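Local structure of pyruvate formate-lyase 2 (Archaeoglobus fulgidus, 2F3O) at residues N368-I373 and Y421-C426; L398-A403 and M721-N726. The protein probably acts as a lyase of the glycyl radical enzyme family, related to pyruvate formate-lyase and glycerol dehydratase, although its natural substrate is not known. All blocks are in the same frame, centred on the assembly; numbering follows the deposited sequence.

Contact 1: residues N368-I373 and Y421-C426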
loop_
_atom_site.group_PDB
_atom_site.type_symbol
_atom_site.label_atom_id
_atom_site.label_comp_id
_atom_site.label_asym_id
_atom_site.label_seq_id
_atom_site.Cartn_x
_atom_site.Cartn_y
_atom_site.Cartn_z
ATOM N N ASN A 368 -40.826 -4.399 6.139
ATOM C CA ASN A 368 -40.879 -4.906 4.798
ATOM C C ASN A 368 -40.363 -6.304 4.877
ATOM O O ASN A 368 -39.168 -6.499 4.999
ATOM C CB ASN A 368 -40.011 -4.085 3.861
ATOM C CG ASN A 368 -40.477 -4.189 2.434
ATOM O OD1 ASN A 368 -41.234 -5.087 2.091
ATOM N ND2 ASN A 368 -40.041 -3.265 1.597
ATOM N N VAL A 369 -41.247 -7.289 4.836
ATOM C CA VAL A 369 -40.772 -8.666 4.979
ATOM C C VAL A 369 -40.341 -9.358 3.680
ATOM O O VAL A 369 -41.090 -9.449 2.700
ATOM C CB VAL A 369 -41.633 -9.492 5.945
ATOM C CG1 VAL A 369 -42.846 -8.690 6.345
ATOM C CG2 VAL A 369 -41.945 -10.868 5.406
ATOM N N HIS A 370 -39.101 -9.831 3.700
ATOM C CA HIS A 370 -38.457 -10.350 2.522
ATOM C C HIS A 370 -38.139 -11.802 2.700
ATOM O O HIS A 370 -37.440 -12.183 3.632
ATOM C CB HIS A 370 -37.176 -9.595 2.285
ATOM C CG HIS A 370 -37.384 -8.161 1.930
ATOM N ND1 HIS A 370 -36.398 -7.213 2.062
ATOM C CD2 HIS A 370 -38.465 -7.512 1.442
ATOM C CE1 HIS A 370 -36.853 -6.044 1.660
ATOM N NE2 HIS A 370 -38.108 -6.196 1.284
ATOM N N VAL A 371 -38.670 -12.626 1.810
ATOM C CA VAL A 371 -38.537 -14.066 1.959
ATOM C C VAL A 371 -37.627 -14.612 0.876
ATOM O O VAL A 371 -37.937 -14.527 -0.308
ATOM C CB VAL A 371 -39.901 -14.789 1.897
ATOM C CG1 VAL A 371 -39.769 -16.195 2.420
ATOM C CG2 VAL A 371 -40.947 -14.049 2.698
ATOM N N ARG A 372 -36.491 -15.154 1.298
ATOM C CA ARG A 372 -35.596 -15.863 0.405
ATOM C C ARG A 372 -36.092 -17.298 0.186
ATOM O O ARG A 372 -36.329 -18.057 1.141
ATOM C CB ARG A 372 -34.177 -15.888 0.981
ATOM C CG ARG A 372 -33.375 -14.603 0.851
ATOM C CD ARG A 372 -31.968 -14.772 1.460
ATOM N NE ARG A 372 -31.303 -15.984 0.989
ATOM C CZ ARG A 372 -30.050 -16.326 1.276
ATOM N NH1 ARG A 372 -29.302 -15.522 2.014
ATOM N NH2 ARG A 372 -29.534 -17.458 0.803
ATOM N N ILE A 373 -36.274 -17.662 -1.076
ATOM C CA ILE A 373 -36.560 -19.042 -1.418
ATOM C C ILE A 373 -35.631 -19.504 -2.515
ATOM O O ILE A 373 -35.058 -18.688 -3.259
ATOM C CB ILE A 373 -37.996 -19.239 -1.895
ATOM C CG1 ILE A 373 -38.366 -18.198 -2.924
ATOM C CG2 ILE A 373 -38.979 -19.137 -0.744
ATOM C CD1 ILE A 373 -39.824 -18.236 -3.225
ATOM N N TYR A 421 -26.534 -13.872 1.913
ATOM C CA TYR A 421 -26.865 -12.492 1.661
ATOM C C TYR A 421 -28.085 -12.091 2.446
ATOM O O TYR A 421 -28.827 -12.935 2.934
ATOM C CB TYR A 421 -27.059 -12.196 0.183
ATOM C CG TYR A 421 -28.352 -12.701 -0.428
ATOM C CD1 TYR A 421 -29.470 -11.874 -0.575
ATOM C CD2 TYR A 421 -28.451 -14.009 -0.887
ATOM C CE1 TYR A 421 -30.640 -12.350 -1.149
ATOM C CE2 TYR A 421 -29.615 -14.492 -1.465
ATOM C CZ TYR A 421 -30.696 -13.667 -1.589
ATOM O OH TYR A 421 -31.821 -14.183 -2.175
ATOM N N THR A 422 -28.275 -10.785 2.558
ATOM C CA THR A 422 -29.445 -10.219 3.166
ATOM C C THR A 422 -30.095 -9.251 2.195
ATOM O O THR A 422 -29.549 -8.912 1.150
ATOM C CB THR A 422 -29.087 -9.445 4.425
ATOM O OG1 THR A 422 -30.290 -8.991 5.072
ATOM C CG2 THR A 422 -28.194 -8.257 4.067
ATOM N N THR A 423 -31.288 -8.814 2.549
ATOM C CA THR A 423 -31.945 -7.808 1.785
ATOM C C THR A 423 -32.116 -6.568 2.676
ATOM O O THR A 423 -32.001 -6.653 3.894
ATOM C CB THR A 423 -33.300 -8.339 1.283
ATOM O OG1 THR A 423 -34.150 -8.545 2.404
ATOM C CG2 THR A 423 -33.152 -9.695 0.573
ATOM N N ASP A 424 -32.348 -5.418 2.063
ATOM C CA ASP A 424 -32.743 -4.213 2.794
ATOM C C ASP A 424 -33.593 -3.318 1.875
ATOM O O ASP A 424 -33.512 -3.415 0.632
ATOM C CB ASP A 424 -31.527 -3.430 3.305
ATOM C CG ASP A 424 -30.608 -2.956 2.171
ATOM O OD1 ASP A 424 -29.773 -3.767 1.712
ATOM O OD2 ASP A 424 -30.711 -1.775 1.758
ATOM N N GLY A 425 -34.393 -2.449 2.489
ATOM C CA GLY A 425 -35.251 -1.547 1.735
ATOM C C GLY A 425 -36.409 -2.218 1.021
ATOM O O GLY A 425 -37.167 -2.955 1.633
ATOM N N CYS A 426 -36.550 -1.958 -0.274
ATOM C CA CYS A 426 -37.500 -2.680 -1.091
ATOM C C CYS A 426 -36.991 -4.035 -1.556
ATOM O O CYS A 426 -37.493 -5.093 -1.139
ATOM C CB CYS A 426 -37.793 -1.895 -2.341
ATOM S SG CYS A 426 -38.234 -0.243 -2.027
#
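Arg372 and Tyr421 meet through two torsions: a bend at chi3 (49°) turns NE of Arg372 to within 3.3 Å of Tyr421 CE2, while Tyr421 carries CG between its backbone N and carbonyl carbon (chi1 75°). The guanidinium lies flat on the ring, planes 12° apart, Tyr421 CE2 lying over the centre of the guanidinium. Arginine suits this place because a flat cation can stack and still donate from its rim: Arg372 NH1 gives a bond of 2.8 Å to Tyr421 O close to the guanidinium plane. NE forms a salt bridge with Asp401, whose OD1 is also hydrogen-bonded to Tyr421 OH. Further along, ND1 of His370 and OG1 of Thr423 share a hydrogen bond of 2.6 Å at the ring edge, and the same hydroxyl is bonded to Thr336. Asn368 ND2 makes a weak bond to Gly425 O (2.9 Å) and is also hydrogen-bonded to Gly752 O, at the predicted glycyl radical position. Gly425, near a bound glycerol, has positive phi, a backbone shape that glycine adopts readily. A loop carrying Cys426 is thus set against a strand of what is probably the central barrel, consistent with the active-site core of glycyl radical enzymes, in which a cysteine loop faces the glycine loop.

Contact 2: residues L398-A403 and M721-N726; sequences LFFDDA and MHVQFN
Val723 sits between Leu398 and Phe400 at the apolar centre. Its CG1 lies 3.8 Å from Leu398 CB, the two side chains running side by side, and the same methyl meets the edge of the Phe400 ring, 3.7 Å from Phe400 CE1. Further out, Leu398 CD1 approaches the edge of the Phe725 ring, 4.3 Å from Phe725 CE1. Helices 704-717 and 379-390 pack against this face, which explains its hydrocarbon residues: branched ones fill the space beside the strands and broad rings reach the helices. The Phe400 side chain also touches Ser715 and Met716 of helix 704-717. An alanine in place of Phe400 would probably leave Val723 CG1 without its aromatic partner and open a gap against that helix. At the end of the strand, in the first turn of helix 401-410, Ala403 CB lies 4.2 Å from Met721 CB, its small side chain leaving room for the methionine, whose methyl lies by Ala403 O.

The two strands are antiparallel neighbours in a five-stranded mixed sheet, probably one half of the central barrel of glycyl radical enzymes; here the strand from the glycine radical region is joined to the larger lyase-like region. Leu398 and Val723 form a hydrogen-bonded pair, Leu398 N to Val723 O at 2.8 Å and Val723 N to Leu398 O at 3.0 Å. A third bond, Phe400 N to Met721 O, also of 2.8 Å, continues the ladder.

On the other face, Phe399 and His722 form a non-hydrogen-bonded pair. CD2 of His722 stands over one face of the Phe399 ring, toward its rim and 3.8 Å from Phe399 CZ, with the ring planes oblique at 59°. Histidine combines this packing with a polar end, and its ND1 is hydrogen-bonded to Leu691 N.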
loop_
_atom_site.group_PDB
_atom_site.type_symbol
_atom_site.label_atom_id
_atom_site.label_comp_id
_atom_site.label_asym_id
_atom_site.label_seq_id
_atom_site.Cartn_x
_atom_site.Cartn_y
_atom_site.Cartn_z
ATOM N N LEU A 398 -40.699 -11.923 -2.555
ATOM C CA LEU A 398 -40.001 -13.181 -2.753
ATOM C C LEU A 398 -38.685 -12.968 -3.475
ATOM O O LEU A 398 -38.637 -12.315 -4.509
ATOM C CB LEU A 398 -40.897 -14.157 -3.520
ATOM C CG LEU A 398 -42.135 -14.580 -2.722
ATOM C CD1 LEU A 398 -43.044 -15.411 -3.575
ATOM C CD2 LEU A 398 -41.726 -15.351 -1.472
ATOM N N PHE A 399 -37.617 -13.516 -2.915
ATOM C CA PHE A 399 -36.279 -13.338 -3.465
ATOM C C PHE A 399 -35.692 -14.694 -3.830
ATOM O O PHE A 399 -35.639 -15.609 -3.002
ATOM C CB PHE A 399 -35.386 -12.640 -2.443
ATOM C CG PHE A 399 -35.719 -11.188 -2.228
ATOM C CD1 PHE A 399 -36.761 -10.809 -1.406
ATOM C CD2 PHE A 399 -34.972 -10.201 -2.839
ATOM C CE1 PHE A 399 -37.058 -9.480 -1.231
ATOM C CE2 PHE A 399 -35.262 -8.873 -2.649
ATOM C CZ PHE A 399 -36.301 -8.511 -1.843
ATOM N N PHE A 400 -35.251 -14.831 -5.073
ATOM C CA PHE A 400 -34.808 -16.129 -5.574
ATOM C C PHE A 400 -33.296 -16.257 -5.499
ATOM O O PHE A 400 -32.583 -15.523 -6.178
ATOM C CB PHE A 400 -35.368 -16.361 -6.981
ATOM C CG PHE A 400 -36.883 -16.372 -7.016
ATOM C CD1 PHE A 400 -37.600 -15.229 -7.345
ATOM C CD2 PHE A 400 -37.595 -17.512 -6.653
ATOM C CE1 PHE A 400 -38.988 -15.228 -7.333
ATOM C CE2 PHE A 400 -38.992 -17.511 -6.648
ATOM C CZ PHE A 400 -39.684 -16.368 -6.986
ATOM N N ASP A 401 -32.830 -17.172 -4.649
ATOM C CA ASP A 401 -31.411 -17.286 -4.290
ATOM C C ASP A 401 -30.445 -17.456 -5.457
ATOM O O ASP A 401 -29.412 -16.810 -5.513
ATOM C CB ASP A 401 -31.196 -18.440 -3.317
ATOM C CG ASP A 401 -31.514 -18.070 -1.905
ATOM O OD1 ASP A 401 -31.775 -16.879 -1.657
ATOM O OD2 ASP A 401 -31.489 -18.963 -1.041
ATOM N N ASP A 402 -30.795 -18.346 -6.369
ATOM C CA ASP A 402 -30.047 -18.573 -7.588
ATOM C C ASP A 402 -29.630 -17.286 -8.325
ATOM O O ASP A 402 -28.451 -17.092 -8.573
ATOM C CB ASP A 402 -30.881 -19.448 -8.512
ATOM C CG ASP A 402 -30.058 -20.103 -9.583
ATOM O OD1 ASP A 402 -29.645 -21.258 -9.324
ATOM O OD2 ASP A 402 -29.821 -19.471 -10.658
ATOM N N ALA A 403 -30.582 -16.414 -8.647
ATOM C CA ALA A 403 -30.300 -15.187 -9.402
ATOM C C ALA A 403 -29.570 -14.158 -8.575
ATOM O O ALA A 403 -28.799 -13.360 -9.105
ATOM C CB ALA A 403 -31.601 -14.559 -9.924
ATOM N N MET A 721 -35.344 -12.623 -10.303
ATOM C CA MET A 721 -34.665 -12.309 -9.046
ATOM C C MET A 721 -35.675 -12.107 -7.938
ATOM O O MET A 721 -35.558 -12.672 -6.851
ATOM C CB MET A 721 -33.790 -11.058 -9.174
ATOM C CG MET A 721 -32.973 -10.752 -7.914
ATOM S SD MET A 721 -31.715 -9.469 -8.119
ATOM C CE MET A 721 -30.536 -10.291 -9.170
ATOM N N HIS A 722 -36.682 -11.301 -8.224
ATOM C CA HIS A 722 -37.631 -10.926 -7.206
ATOM C C HIS A 722 -39.038 -10.903 -7.784
ATOM O O HIS A 722 -39.225 -10.517 -8.926
ATOM C CB HIS A 722 -37.197 -9.583 -6.608
ATOM C CG HIS A 722 -38.306 -8.745 -6.049
ATOM N ND1 HIS A 722 -39.081 -7.918 -6.833
ATOM C CD2 HIS A 722 -38.725 -8.556 -4.776
ATOM C CE1 HIS A 722 -39.956 -7.284 -6.074
ATOM N NE2 HIS A 722 -39.760 -7.652 -4.821
ATOM N N VAL A 723 -40.017 -11.355 -7.009
ATOM C CA VAL A 723 -41.407 -11.214 -7.396
ATOM C C VAL A 723 -42.205 -10.834 -6.164
ATOM O O VAL A 723 -41.863 -11.239 -5.050
ATOM C CB VAL A 723 -41.963 -12.509 -8.070
ATOM C CG1 VAL A 723 -42.260 -13.622 -7.060
ATOM C CG2 VAL A 723 -43.198 -12.198 -8.900
ATOM N N GLN A 724 -43.237 -10.018 -6.349
ATOM C CA GLN A 724 -44.177 -9.741 -5.278
ATOM C C GLN A 724 -45.590 -9.656 -5.825
ATOM O O GLN A 724 -45.817 -9.243 -6.969
ATOM C CB GLN A 724 -43.814 -8.453 -4.548
ATOM C CG GLN A 724 -43.834 -7.247 -5.434
ATOM C CD GLN A 724 -43.588 -5.989 -4.680
ATOM O OE1 GLN A 724 -43.111 -6.007 -3.542
ATOM N NE2 GLN A 724 -43.910 -4.867 -5.302
ATOM N N PHE A 725 -46.547 -10.042 -4.993
ATOM C CA PHE A 725 -47.923 -10.159 -5.435
ATOM C C PHE A 725 -48.917 -9.247 -4.749
ATOM O O PHE A 725 -48.800 -8.927 -3.573
ATOM C CB PHE A 725 -48.391 -11.574 -5.215
ATOM C CG PHE A 725 -47.713 -12.584 -6.086
ATOM C CD1 PHE A 725 -46.819 -13.502 -5.538
ATOM C CD2 PHE A 725 -47.988 -12.635 -7.453
ATOM C CE1 PHE A 725 -46.207 -14.451 -6.334
ATOM C CE2 PHE A 725 -47.376 -13.572 -8.262
ATOM C CZ PHE A 725 -46.486 -14.489 -7.704
ATOM N N ASN A 726 -49.926 -8.858 -5.510
ATOM C CA ASN A 726 -51.075 -8.145 -4.984
ATOM C C ASN A 726 -52.363 -8.875 -5.309
ATOM O O ASN A 726 -52.612 -9.225 -6.464
ATOM C CB ASN A 726 -51.148 -6.751 -5.585
ATOM C CG ASN A 726 -50.465 -5.728 -4.736
ATOM O OD1 ASN A 726 -50.389 -5.867 -3.509
ATOM N ND2 ASN A 726 -49.961 -4.683 -5.374
#

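How the contacts relate
The centres of contacts 1 and 2 lie about 9 Å apart, and their segments alternate along the chain: 368-373, 398-403, 421-426, then 721-726. Strands 368-373 and 396-400 are parallel neighbours in one sheet, linked through helix 379-390 as a beta-alpha-beta crossover, and Phe399 N is hydrogen-bonded to Val371 O (2.8 Å). On the face bearing His370, that ring packs on Phe399; on the helix-covered face, Ile373 meets Phe400. Contact 1 thus brings the loop of Cys426 against the sheet, while contact 2 adds a strand from the glycine radical region, uniting distant parts of the sequence around the probable active-site core.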